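Local coordinates for 3-dehydroshikimate dehydratase (Pseudomonas putida, PDB 5HMQ), which catalyses the metal-dependent dehydration of 3-dehydroshikimate to protocatechuate, a shared step in the breakdown of quinate and shikimate, at residues P64-E69 and L99-V104; G134-A139 and S168-S173; V192-A197 and M220-F225. One frame throughout, in Å; residues are numbered along the deposited sequence.

Contact 1 (P64-E69 and L99-V104)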
ATOM      1  N   PRO C  64      15.943 -16.366  13.537  1.00 41.03           N
ATOM      2  CA  PRO C  64      17.164 -17.065  13.130  1.00 39.16           C
ATOM      3  C   PRO C  64      18.234 -17.114  14.217  1.00 42.14           C
ATOM      4  O   PRO C  64      18.132 -16.414  15.224  1.00 42.94           O
ATOM      5  CB  PRO C  64      17.642 -16.226  11.951  1.00 39.72           C
ATOM      6  CG  PRO C  64      17.280 -14.816  12.366  1.00 42.43           C
ATOM      7  CD  PRO C  64      16.059 -14.918  13.280  1.00 43.74           C
ATOM      8  N   PHE C  65      19.251 -17.946  14.002  1.00 43.16           N
ATOM      9  CA  PHE C  65      20.427 -18.021  14.864  1.00 41.57           C
ATOM     10  C   PHE C  65      21.650 -17.779  13.988  1.00 41.50           C
ATOM     11  O   PHE C  65      22.002 -18.625  13.159  1.00 42.81           O
ATOM     12  CB  PHE C  65      20.502 -19.369  15.578  1.00 44.39           C
ATOM     13  CG  PHE C  65      21.520 -19.415  16.682  1.00 43.78           C
ATOM     14  CD1 PHE C  65      22.856 -19.656  16.404  1.00 41.59           C
ATOM     15  CD2 PHE C  65      21.145 -19.196  17.996  1.00 44.29           C
ATOM     16  CE1 PHE C  65      23.795 -19.697  17.419  1.00 40.85           C
ATOM     17  CE2 PHE C  65      22.079 -19.232  19.015  1.00 43.16           C
ATOM     18  CZ  PHE C  65      23.407 -19.482  18.725  1.00 41.31           C
ATOM     19  N   ARG C  66      22.292 -16.628  14.170  1.00 41.81           N
ATOM     20  CA  ARG C  66      23.297 -16.142  13.238  1.00 40.59           C
ATOM     21  C   ARG C  66      24.704 -16.425  13.746  1.00 38.06           C
ATOM     22  O   ARG C  66      24.942 -16.523  14.953  1.00 43.75           O
ATOM     23  CB  ARG C  66      23.135 -14.636  13.015  1.00 41.59           C
ATOM     24  CG  ARG C  66      21.759 -14.221  12.525  1.00 40.23           C
ATOM     25  CD  ARG C  66      21.621 -12.704  12.475  1.00 40.93           C
ATOM     26  NE  ARG C  66      20.263 -12.293  12.132  1.00 41.23           N
ATOM     27  CZ  ARG C  66      19.805 -12.164  10.892  1.00 43.29           C
ATOM     28  NH1 ARG C  66      20.596 -12.418   9.860  1.00 46.89           N
ATOM     29  NH2 ARG C  66      18.551 -11.787  10.687  1.00 43.89           N
ATOM     30  N   ASP C  67      25.634 -16.546  12.798  1.00 44.65           N
ATOM     31  CA  ASP C  67      27.073 -16.587  13.049  1.00 46.44           C
ATOM     32  C   ASP C  67      27.475 -17.483  14.215  1.00 48.12           C
ATOM     33  O   ASP C  67      27.859 -16.983  15.278  1.00 46.84           O
ATOM     34  CB  ASP C  67      27.594 -15.169  13.296  1.00 46.90           C
ATOM     35  CG  ASP C  67      27.135 -14.190  12.233  1.00 50.28           C
ATOM     36  OD1 ASP C  67      27.047 -14.590  11.053  1.00 53.49           O
ATOM     37  OD2 ASP C  67      26.855 -13.023  12.581  1.00 51.36           O
ATOM     38  N   PHE C  68      27.407 -18.801  14.030  1.00 49.06           N
ATOM     39  CA  PHE C  68      27.889 -19.747  15.032  1.00 46.27           C
ATOM     40  C   PHE C  68      29.174 -20.423  14.571  1.00 47.43           C
ATOM     41  O   PHE C  68      30.225 -20.230  15.185  1.00 47.66           O
ATOM     42  CB  PHE C  68      26.827 -20.793  15.368  1.00 47.50           C
ATOM     43  CG  PHE C  68      27.298 -21.819  16.357  1.00 47.91           C
ATOM     44  CD1 PHE C  68      27.255 -21.563  17.718  1.00 45.61           C
ATOM     45  CD2 PHE C  68      27.810 -23.034  15.924  1.00 47.31           C
ATOM     46  CE1 PHE C  68      27.701 -22.504  18.628  1.00 45.36           C
ATOM     47  CE2 PHE C  68      28.259 -23.976  16.827  1.00 45.62           C
ATOM     48  CZ  PHE C  68      28.203 -23.713  18.181  1.00 45.78           C
ATOM     49  N   GLU C  69      29.120 -21.218  13.504  1.00 48.07           N
ATOM     50  CA  GLU C  69      30.265 -22.035  13.126  1.00 47.60           C
ATOM     51  C   GLU C  69      31.417 -21.160  12.647  1.00 48.78           C
ATOM     52  O   GLU C  69      31.226 -20.195  11.901  1.00 49.02           O
ATOM     53  CB  GLU C  69      29.870 -23.049  12.046  1.00 47.91           C
ATOM     54  CG  GLU C  69      29.674 -22.483  10.643  1.00 49.23           C
ATOM     55  CD  GLU C  69      28.353 -21.760  10.467  1.00 50.71           C
ATOM     56  OE1 GLU C  69      27.564 -21.701  11.433  1.00 49.49           O
ATOM     57  OE2 GLU C  69      28.110 -21.239   9.358  1.00 51.62           O
ATOM     58  N   LEU C  99      16.587 -22.565  13.180  1.00 42.33           N
ATOM     59  CA  LEU C  99      17.345 -22.341  11.957  1.00 37.90           C
ATOM     60  C   LEU C  99      18.654 -21.637  12.290  1.00 38.63           C
ATOM     61  O   LEU C  99      18.657 -20.593  12.950  1.00 39.43           O
ATOM     62  CB  LEU C  99      16.530 -21.514  10.958  1.00 39.83           C
ATOM     63  CG  LEU C  99      17.088 -21.249   9.552  1.00 41.33           C
ATOM     64  CD1 LEU C  99      15.943 -21.058   8.571  1.00 39.70           C
ATOM     65  CD2 LEU C  99      18.012 -20.036   9.509  1.00 42.33           C
ATOM     66  N   VAL C 100      19.758 -22.214  11.836  1.00 40.04           N
ATOM     67  CA  VAL C 100      21.078 -21.612  11.953  1.00 39.10           C
ATOM     68  C   VAL C 100      21.514 -21.226  10.548  1.00 42.50           C
ATOM     69  O   VAL C 100      21.702 -22.095   9.688  1.00 41.92           O
ATOM     70  CB  VAL C 100      22.089 -22.563  12.609  1.00 39.24           C
ATOM     71  CG1 VAL C 100      23.498 -21.993  12.519  1.00 40.25           C
ATOM     72  CG2 VAL C 100      21.709 -22.831  14.059  1.00 36.64           C
ATOM     73  N   CYS C 101      21.659 -19.927  10.301  1.00 41.55           N
ATOM     74  CA  CYS C 101      22.090 -19.454   8.996  1.00 42.05           C
ATOM     75  C   CYS C 101      23.602 -19.262   8.988  1.00 42.64           C
ATOM     76  O   CYS C 101      24.207 -18.883   9.994  1.00 44.30           O
ATOM     77  CB  CYS C 101      21.378 -18.154   8.613  1.00 41.80           C
ATOM     78  SG  CYS C 101      21.337 -16.883   9.892  1.00 43.37           S
ATOM     79  N   SER C 102      24.205 -19.538   7.836  1.00 42.30           N
ATOM     80  CA  SER C 102      25.657 -19.606   7.744  1.00 44.22           C
ATOM     81  C   SER C 102      26.298 -18.279   8.136  1.00 46.09           C
ATOM     82  O   SER C 102      25.709 -17.206   7.987  1.00 44.46           O
ATOM     83  CB  SER C 102      26.076 -20.003   6.327  1.00 45.17           C
ATOM     84  OG  SER C 102      25.532 -19.120   5.360  1.00 44.95           O
ATOM     85  N   ASN C 103      27.523 -18.373   8.650  1.00 48.68           N
ATOM     86  CA  ASN C 103      28.223 -17.213   9.186  1.00 46.74           C
ATOM     87  C   ASN C 103      28.479 -16.179   8.096  1.00 48.22           C
ATOM     88  O   ASN C 103      28.810 -16.517   6.958  1.00 50.06           O
ATOM     89  CB  ASN C 103      29.549 -17.652   9.812  1.00 48.64           C
ATOM     90  CG  ASN C 103      30.022 -16.713  10.903  1.00 50.78           C
ATOM     91  OD1 ASN C 103      29.963 -15.491  10.755  1.00 52.61           O
ATOM     92  ND2 ASN C 103      30.509 -17.278  12.001  1.00 49.50           N
ATOM     93  N   VAL C 104      28.332 -14.906   8.456  1.00 49.23           N
ATOM     94  CA  VAL C 104      28.603 -13.807   7.537  1.00 51.20           C
ATOM     95  C   VAL C 104      29.749 -12.919   7.994  1.00 51.09           C
ATOM     96  O   VAL C 104      30.159 -12.029   7.231  1.00 52.80           O
ATOM     97  CB  VAL C 104      27.343 -12.948   7.294  1.00 48.23           C
ATOM     98  CG1 VAL C 104      26.215 -13.804   6.742  1.00 48.25           C
ATOM     99  CG2 VAL C 104      26.915 -12.250   8.580  1.00 43.74           C
TER
HETATM  100  O   HOH W   1      26.552 -19.389  11.549  1.00 46.92           O
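Water 1 is gripped by three hydrogen bonds: it accepts from Phe68 N at 2.7 Å, donates to Glu69 OE1 at 2.5 Å, and donates to Cys101 O at 2.9 Å. Since its partners come from both sides, it bridges the two segments beyond their paired strands, between Phe68 and Glu69 on one side and Cys101 on the other. Glu69 reaches it with CG in the crowded position between N and C (chi1 75°) and the chain bent at chi2. This brings the other oxygen, Glu69 OE2, to Asn103 N at 3.0 Å, the donor lying above the carboxylate plane; Tyr135 OH on strand 132-136 also bonds to OE2. Asn103 answers with its side chain, ND2 meeting Glu69 O at 3.0 Å with that oxygen close to the amide plane, while OD1 is taken by Gln105 N. These loops extend neighbouring parallel strands of the TIM barrel, 58-66 and 97-101, linked through helix 76-93 as a beta-alpha-beta unit. The sheet part is documented by Phe65, whose N bonds to Leu99 O at 2.9 Å, nearly along the C=O axis, and whose O accepts from Cys101 N at 3.2 Å. On the face away from Cys101, Phe65 and Val100 lie side by side, CB against CG2. Asp67 has a positive phi of 44°, and its OD1 receives Val104 N at 2.9 Å in a fairly straight bond (165°) from above the carboxylate plane, while its OD2 is held by Gln105. Asp67 also packs on Tyr350 of the second subunit.

Contact 2 (G134-A139 and S168-S173); sequences GYEALA and SFHTLS. With MG (magnesium ion), chain K.
At the C-terminal mouth of the TIM barrel, where the catalytic divalent metal sits, strand 132-136 and its following loop meet the short helix 168-172. Glu136 supplies a first-shell ligand: its extended side chain, CG anti to the backbone N, brings OE1 to the magnesium ion at 2.1 Å. Asp167, Gln193 and Glu241 complete the protein ligands, and waters 2 and 3 fill two further positions. His170 stands in the second shell. Its CB points toward the opposing loop and its NE2 is hydrogen-bonded to water 2 at 2.6 Å; this water lies in the ring plane at the edge and is itself 2.0 Å from the ion. The imidazole crosses Glu136 at about a right angle, the carboxylate and ring planes 80° apart, so that OE1 faces the ring edge at CD2. Leu138 lies along the ring: its CA sits over one face as a CH-pi contact, 4.0 Å from the centroid and 16° off the normal, while Leu138 CD2 approaches His170 NE2 to 3.4 Å. Ala137 O comes within 3.5 Å of His170 CG, and the CB of Ala139 packs against ND1. Trp140 meets the same ring from outside the segments. Within 168-173, Phe169 O accepts from both Ser173 N and Ser173 OG, the latter at 2.8 Å. Joined to both a divalent cation and an imidazole, water 2 is expected to be polarised and more acidic than bulk water, with His170 placed to orient it.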
ATOM      1  N   GLY C 134      18.675 -26.881  12.214  1.00 42.41           N
ATOM      2  CA  GLY C 134      18.572 -26.820  10.769  1.00 43.11           C
ATOM      3  C   GLY C 134      19.519 -25.785  10.195  1.00 41.79           C
ATOM      4  O   GLY C 134      19.402 -24.596  10.503  1.00 44.49           O
ATOM      5  N   TYR C 135      20.460 -26.221   9.363  1.00 41.61           N
ATOM      6  CA  TYR C 135      21.534 -25.371   8.865  1.00 41.22           C
ATOM      7  C   TYR C 135      21.158 -24.828   7.489  1.00 42.81           C
ATOM      8  O   TYR C 135      20.897 -25.603   6.563  1.00 46.20           O
ATOM      9  CB  TYR C 135      22.843 -26.159   8.805  1.00 41.32           C
ATOM     10  CG  TYR C 135      24.082 -25.335   8.527  1.00 44.89           C
ATOM     11  CD1 TYR C 135      24.272 -24.096   9.129  1.00 45.30           C
ATOM     12  CD2 TYR C 135      25.076 -25.812   7.683  1.00 45.34           C
ATOM     13  CE1 TYR C 135      25.413 -23.348   8.882  1.00 44.89           C
ATOM     14  CE2 TYR C 135      26.216 -25.074   7.429  1.00 45.88           C
ATOM     15  CZ  TYR C 135      26.382 -23.844   8.031  1.00 47.01           C
ATOM     16  OH  TYR C 135      27.521 -23.113   7.777  1.00 47.84           O
ATOM     17  N   GLU C 136      21.128 -23.502   7.364  1.00 41.18           N
ATOM     18  CA  GLU C 136      20.753 -22.822   6.129  1.00 43.49           C
ATOM     19  C   GLU C 136      21.921 -21.983   5.632  1.00 43.51           C
ATOM     20  O   GLU C 136      22.544 -21.257   6.413  1.00 44.56           O
ATOM     21  CB  GLU C 136      19.532 -21.920   6.339  1.00 44.50           C
ATOM     22  CG  GLU C 136      19.156 -21.092   5.114  1.00 44.21           C
ATOM     23  CD  GLU C 136      18.272 -19.907   5.455  1.00 43.32           C
ATOM     24  OE1 GLU C 136      17.180 -19.782   4.860  1.00 39.43           O
ATOM     25  OE2 GLU C 136      18.666 -19.112   6.333  1.00 42.55           O
ATOM     26  N   ALA C 137      22.212 -22.081   4.339  1.00 42.17           N
ATOM     27  CA  ALA C 137      23.235 -21.254   3.710  1.00 41.85           C
ATOM     28  C   ALA C 137      22.615 -19.942   3.246  1.00 44.75           C
ATOM     29  O   ALA C 137      21.650 -19.943   2.473  1.00 42.93           O
ATOM     30  CB  ALA C 137      23.876 -21.977   2.528  1.00 41.36           C
ATOM     31  N   LEU C 138      23.153 -18.830   3.731  1.00 46.25           N
ATOM     32  CA  LEU C 138      22.837 -17.537   3.148  1.00 45.17           C
ATOM     33  C   LEU C 138      23.633 -17.362   1.864  1.00 43.82           C
ATOM     34  O   LEU C 138      24.807 -17.732   1.794  1.00 44.32           O
ATOM     35  CB  LEU C 138      23.154 -16.408   4.129  1.00 43.13           C
ATOM     36  CG  LEU C 138      22.422 -16.467   5.470  1.00 43.17           C
ATOM     37  CD1 LEU C 138      22.881 -15.340   6.383  1.00 45.00           C
ATOM     38  CD2 LEU C 138      20.916 -16.419   5.270  1.00 42.57           C
ATOM     39  N   ALA C 139      22.986 -16.803   0.838  1.00 45.02           N
ATOM     40  CA  ALA C 139      23.655 -16.604  -0.444  1.00 44.08           C
ATOM     41  C   ALA C 139      24.888 -15.716  -0.327  1.00 43.45           C
ATOM     42  O   ALA C 139      25.745 -15.748  -1.215  1.00 46.20           O
ATOM     43  CB  ALA C 139      22.682 -16.011  -1.463  1.00 45.03           C
ATOM     44  N   SER C 168      14.569 -21.422  -1.231  1.00 42.28           N
ATOM     45  CA  SER C 168      14.564 -21.333  -2.688  1.00 44.80           C
ATOM     46  C   SER C 168      15.248 -20.066  -3.186  1.00 42.82           C
ATOM     47  O   SER C 168      15.887 -20.088  -4.245  1.00 44.62           O
ATOM     48  CB  SER C 168      13.133 -21.406  -3.221  1.00 39.85           C
ATOM     49  OG  SER C 168      12.356 -20.315  -2.764  1.00 42.69           O
ATOM     50  N   PHE C 169      15.147 -18.959  -2.449  1.00 42.80           N
ATOM     51  CA  PHE C 169      15.791 -17.735  -2.915  1.00 43.98           C
ATOM     52  C   PHE C 169      17.308 -17.852  -2.848  1.00 44.34           C
ATOM     53  O   PHE C 169      18.007 -17.501  -3.804  1.00 49.31           O
ATOM     54  CB  PHE C 169      15.323 -16.518  -2.115  1.00 43.60           C
ATOM     55  CG  PHE C 169      15.951 -15.232  -2.582  1.00 45.05           C
ATOM     56  CD1 PHE C 169      17.203 -14.843  -2.124  1.00 46.58           C
ATOM     57  CD2 PHE C 169      15.308 -14.431  -3.510  1.00 44.91           C
ATOM     58  CE1 PHE C 169      17.792 -13.684  -2.578  1.00 46.48           C
ATOM     59  CE2 PHE C 169      15.891 -13.262  -3.960  1.00 44.78           C
ATOM     60  CZ  PHE C 169      17.132 -12.888  -3.490  1.00 45.43           C
ATOM     61  N   HIS C 170      17.838 -18.326  -1.718  1.00 46.08           N
ATOM     62  CA  HIS C 170      19.288 -18.398  -1.559  1.00 45.06           C
ATOM     63  C   HIS C 170      19.922 -19.301  -2.607  1.00 45.30           C
ATOM     64  O   HIS C 170      21.065 -19.068  -3.017  1.00 46.70           O
ATOM     65  CB  HIS C 170      19.643 -18.884  -0.152  1.00 43.19           C
ATOM     66  CG  HIS C 170      19.348 -17.888   0.926  1.00 46.93           C
ATOM     67  ND1 HIS C 170      19.871 -16.611   0.925  1.00 47.10           N
ATOM     68  CD2 HIS C 170      18.586 -17.980   2.042  1.00 45.28           C
ATOM     69  CE1 HIS C 170      19.443 -15.962   1.994  1.00 46.59           C
ATOM     70  NE2 HIS C 170      18.662 -16.770   2.687  1.00 45.93           N
ATOM     71  N   THR C 171      19.201 -20.328  -3.056  1.00 46.19           N
ATOM     72  CA  THR C 171      19.729 -21.215  -4.083  1.00 46.62           C
ATOM     73  C   THR C 171      19.565 -20.617  -5.478  1.00 46.03           C
ATOM     74  O   THR C 171      20.521 -20.578  -6.259  1.00 47.82           O
ATOM     75  CB  THR C 171      19.043 -22.580  -4.000  1.00 45.16           C
ATOM     76  OG1 THR C 171      19.381 -23.208  -2.757  1.00 42.99           O
ATOM     77  CG2 THR C 171      19.485 -23.472  -5.154  1.00 41.84           C
ATOM     78  N   LEU C 172      18.361 -20.153  -5.811  1.00 47.77           N
ATOM     79  CA  LEU C 172      18.087 -19.699  -7.170  1.00 48.95           C
ATOM     80  C   LEU C 172      18.623 -18.300  -7.463  1.00 50.03           C
ATOM     81  O   LEU C 172      18.844 -17.976  -8.635  1.00 50.06           O
ATOM     82  CB  LEU C 172      16.583 -19.751  -7.448  1.00 46.73           C
ATOM     83  CG  LEU C 172      15.958 -21.150  -7.412  1.00 45.61           C
ATOM     84  CD1 LEU C 172      14.496 -21.106  -7.832  1.00 44.19           C
ATOM     85  CD2 LEU C 172      16.742 -22.108  -8.296  1.00 43.80           C
ATOM     86  N   SER C 173      18.847 -17.469  -6.438  1.00 48.19           N
ATOM     87  CA  SER C 173      19.420 -16.149  -6.687  1.00 48.49           C
ATOM     88  C   SER C 173      20.858 -16.246  -7.178  1.00 48.15           C
ATOM     89  O   SER C 173      21.321 -15.369  -7.915  1.00 47.64           O
ATOM     90  CB  SER C 173      19.360 -15.290  -5.425  1.00 46.20           C
ATOM     91  OG  SER C 173      20.154 -15.846  -4.390  1.00 47.08           O
TER
HETATM   92 MG    MG K 701      15.651 -18.416   4.665  1.00 43.93          MG
HETATM   93  O   HOH W   2      16.814 -16.817   4.567  1.00 45.79           O
HETATM   94  O   HOH W   3      15.755 -18.229   6.682  1.00 41.67           O

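Contact 3 (V192-A197 and M220-F225); sequences VQMADA and MDMAGF. With MG (magnesium ion), chain K.
Three selenomethionines, their selenium standing where sulphur would be, do most of the filling between strand 189-194 with its following loop and the start of helix 222-231. Met194 is folded at both chi2 and chi3, a compact hook whose methyl CE lodges 3.6 Å from Met222 O. The bend of the hook presents SE to the rim of Phe225: Met194 SE lies 4.0 Å from Phe225 CD2 and 76° off the ring normal, a Met-aromatic contact made at the edge. Met222, sliding past Met194 in the opposite direction, sends its own CE to within 3.1 Å of Ala195 O. Its SE meanwhile rests 3.8 Å from Asp196 CB, with Met194 CE beside it, so the methyl of Met194 fills the bend of Met222, whose own methyl is spent on the Ala195 carbonyl. Met220 differs in being extended beyond CG; it runs alongside the loop and sets its SE 4.1 Å from Ala197 CB. The carboxylate of Asp196 lies against both Met220 and Met222, its CG anti to the backbone N (chi1 -155°). Asp196 OD1 accepts Met220 N at 3.0 Å through its syn lone pair and Ala197 N at 2.7 Å from above the plane. OD2 is joined to Met220 O by water 4 and also bonds to Gly216 N, so the acid is satisfied amid apolar neighbours. Asp221, which follows Met220, centres an inverse gamma turn, and its OD1 N-caps the helix by accepting from Gly224 N. Gln193 carries its CB away from the helix and places OE1 2.0 Å from the magnesium ion. Ligand inward and Met194 outward on one strand is the layering of a TIM barrel, here at its seventh strand, with helix 222-231 covering the outside.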
ATOM      1  N   VAL C 192      11.925 -26.495   4.599  1.00 39.89           N
ATOM      2  CA  VAL C 192      11.964 -25.916   3.261  1.00 40.71           C
ATOM      3  C   VAL C 192      11.250 -24.574   3.302  1.00 42.77           C
ATOM      4  O   VAL C 192      10.078 -24.502   3.693  1.00 41.35           O
ATOM      5  CB  VAL C 192      11.319 -26.837   2.210  1.00 41.97           C
ATOM      6  CG1 VAL C 192      11.232 -26.128   0.862  1.00 37.94           C
ATOM      7  CG2 VAL C 192      12.101 -28.134   2.082  1.00 41.07           C
ATOM      8  N   GLN C 193      11.953 -23.517   2.904  1.00 42.99           N
ATOM      9  CA  GLN C 193      11.392 -22.176   2.796  1.00 41.09           C
ATOM     10  C   GLN C 193      11.271 -21.816   1.324  1.00 42.83           C
ATOM     11  O   GLN C 193      12.274 -21.804   0.602  1.00 41.33           O
ATOM     12  CB  GLN C 193      12.265 -21.149   3.515  1.00 40.59           C
ATOM     13  CG  GLN C 193      12.414 -21.358   5.008  1.00 41.76           C
ATOM     14  CD  GLN C 193      13.352 -20.343   5.624  1.00 42.15           C
ATOM     15  OE1 GLN C 193      14.329 -19.934   4.998  1.00 44.90           O
ATOM     16  NE2 GLN C 193      13.056 -19.920   6.849  1.00 40.18           N
HETATM   17  N   MSE C 194      10.053 -21.525   0.881  1.00 39.76           N
HETATM   18  CA  MSE C 194       9.847 -21.056  -0.483  1.00 42.95           C
HETATM   19  C   MSE C 194       9.801 -19.535  -0.506  1.00 44.36           C
HETATM   20  O   MSE C 194       9.112 -18.916   0.303  1.00 43.70           O
HETATM   21  CB  MSE C 194       8.559 -21.632  -1.074  1.00 42.44           C
HETATM   22  CG  MSE C 194       8.482 -23.149  -1.051  1.00 45.65           C
HETATM   23 SE   MSE C 194       9.958 -24.048  -1.959  0.73 45.74          SE
HETATM   24  CE  MSE C 194       9.707 -23.351  -3.764  1.00 44.05           C
ATOM     25  N   ALA C 195      10.549 -18.935  -1.431  1.00 44.67           N
ATOM     26  CA  ALA C 195      10.531 -17.488  -1.613  1.00 45.16           C
ATOM     27  C   ALA C 195      10.806 -17.190  -3.076  1.00 45.66           C
ATOM     28  O   ALA C 195      11.864 -17.562  -3.593  1.00 45.15           O
ATOM     29  CB  ALA C 195      11.567 -16.804  -0.719  1.00 42.93           C
ATOM     30  N   ASP C 196       9.886 -16.489  -3.725  1.00 44.19           N
ATOM     31  CA  ASP C 196      10.047 -16.094  -5.114  1.00 44.32           C
ATOM     32  C   ASP C 196      10.582 -14.668  -5.187  1.00 45.57           C
ATOM     33  O   ASP C 196      10.604 -13.934  -4.195  1.00 46.05           O
ATOM     34  CB  ASP C 196       8.713 -16.220  -5.859  1.00 44.97           C
ATOM     35  CG  ASP C 196       8.889 -16.412  -7.352  1.00 46.47           C
ATOM     36  OD1 ASP C 196      10.040 -16.336  -7.828  1.00 47.23           O
ATOM     37  OD2 ASP C 196       7.878 -16.646  -8.047  1.00 46.06           O
ATOM     38  N   ALA C 197      11.014 -14.275  -6.388  1.00 44.21           N
ATOM     39  CA  ALA C 197      11.587 -12.948  -6.597  1.00 45.99           C
ATOM     40  C   ALA C 197      11.751 -12.649  -8.082  1.00 49.56           C
ATOM     41  O   ALA C 197      11.901 -13.575  -8.892  1.00 49.47           O
ATOM     42  CB  ALA C 197      12.942 -12.829  -5.896  1.00 44.89           C
HETATM   43  N   MSE C 220      11.228 -16.810 -10.593  1.00 54.20           N
HETATM   44  CA  MSE C 220      12.052 -17.972 -10.280  1.00 53.20           C
HETATM   45  C   MSE C 220      11.258 -19.259 -10.476  1.00 52.57           C
HETATM   46  O   MSE C 220      10.029 -19.258 -10.404  1.00 52.59           O
HETATM   47  CB  MSE C 220      12.586 -17.889  -8.850  1.00 52.62           C
HETATM   48  CG  MSE C 220      13.662 -16.837  -8.657  1.00 55.31           C
HETATM   49 SE   MSE C 220      14.190 -16.626  -6.792  1.00 58.53          SE
HETATM   50  CE  MSE C 220      15.797 -15.552  -7.060  1.00 50.87           C
ATOM     51  N   ASP C 221      11.969 -20.357 -10.726  1.00 48.17           N
ATOM     52  CA  ASP C 221      11.345 -21.647 -11.018  1.00 50.19           C
ATOM     53  C   ASP C 221      11.136 -22.382  -9.700  1.00 51.08           C
ATOM     54  O   ASP C 221      11.961 -23.191  -9.270  1.00 48.68           O
ATOM     55  CB  ASP C 221      12.206 -22.444 -11.989  1.00 49.06           C
ATOM     56  CG  ASP C 221      11.556 -23.747 -12.416  1.00 49.99           C
ATOM     57  OD1 ASP C 221      10.334 -23.901 -12.219  1.00 50.64           O
ATOM     58  OD2 ASP C 221      12.272 -24.618 -12.954  1.00 49.95           O
HETATM   59  N   MSE C 222      10.008 -22.095  -9.055  1.00 55.32           N
HETATM   60  CA  MSE C 222       9.665 -22.677  -7.760  1.00 52.05           C
HETATM   61  C   MSE C 222       9.467 -24.186  -7.843  1.00 56.64           C
HETATM   62  O   MSE C 222       9.992 -24.943  -7.024  1.00 57.35           O
HETATM   63  CB  MSE C 222       8.395 -22.026  -7.223  1.00 52.97           C
HETATM   64  CG  MSE C 222       8.507 -20.521  -7.083  1.00 57.07           C
HETATM   65 SE   MSE C 222       9.253 -19.988  -5.382  1.00 61.07          SE
HETATM   66  CE  MSE C 222      11.054 -19.557  -5.842  1.00 65.84           C
ATOM     67  N   ALA C 223       8.688 -24.614  -8.841  1.00 53.18           N
ATOM     68  CA  ALA C 223       8.409 -26.038  -9.000  1.00 48.06           C
ATOM     69  C   ALA C 223       9.683 -26.818  -9.293  1.00 48.72           C
ATOM     70  O   ALA C 223       9.844 -27.952  -8.829  1.00 49.70           O
ATOM     71  CB  ALA C 223       7.380 -26.251 -10.111  1.00 46.87           C
ATOM     72  N   GLY C 224      10.607 -26.219 -10.046  1.00 47.13           N
ATOM     73  CA  GLY C 224      11.881 -26.863 -10.308  1.00 48.95           C
ATOM     74  C   GLY C 224      12.776 -26.962  -9.093  1.00 48.79           C
ATOM     75  O   GLY C 224      13.751 -27.720  -9.112  1.00 50.83           O
ATOM     76  N   PHE C 225      12.472 -26.206  -8.040  1.00 43.55           N
ATOM     77  CA  PHE C 225      13.205 -26.288  -6.784  1.00 44.42           C
ATOM     78  C   PHE C 225      12.575 -27.294  -5.830  1.00 47.38           C
ATOM     79  O   PHE C 225      13.290 -28.041  -5.154  1.00 49.10           O
ATOM     80  CB  PHE C 225      13.272 -24.905  -6.128  1.00 46.27           C
ATOM     81  CG  PHE C 225      14.093 -24.864  -4.871  1.00 44.98           C
ATOM     82  CD1 PHE C 225      15.470 -24.734  -4.930  1.00 42.74           C
ATOM     83  CD2 PHE C 225      13.485 -24.937  -3.626  1.00 46.02           C
ATOM     84  CE1 PHE C 225      16.227 -24.690  -3.776  1.00 43.08           C
ATOM     85  CE2 PHE C 225      14.238 -24.893  -2.467  1.00 45.66           C
ATOM     86  CZ  PHE C 225      15.610 -24.769  -2.543  1.00 44.40           C
TER
HETATM   87 MG    MG K 701      15.651 -18.416   4.665  1.00 43.93          MG
HETATM   88  O   HOH W   3      15.755 -18.229   6.682  1.00 41.67           O
HETATM   89  O   HOH W   4       7.419 -18.418 -10.215  1.00 43.99           O
HETATM   90  O   HOH W   2      16.814 -16.817   4.567  1.00 45.79           O

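In the fold
All three contacts are buried in the one parallel barrel; contact 1 alone, through Arg66 and Asp67, also touches the second subunit. Contacts 1 and 2 lie on neighbouring strands, 97-101 and 132-136: Val100 N bonds to Gly134 O, and Leu99 CD2 packs on Glu136 OE2. Contacts 2 and 3 are joined by Ser168, whose N bonds to Gln193 O and whose OG bonds to Ala195 N, and both supply ligands to the same magnesium ion. The chemistry shifts accordingly. Sheet pairing and loop hydrogen bonds dominate contact 1; contact 2 rests on His170 packed against the loop, with a metal-bound water at its ring edge; contact 3 is apolar filling around a single acid, Asp196.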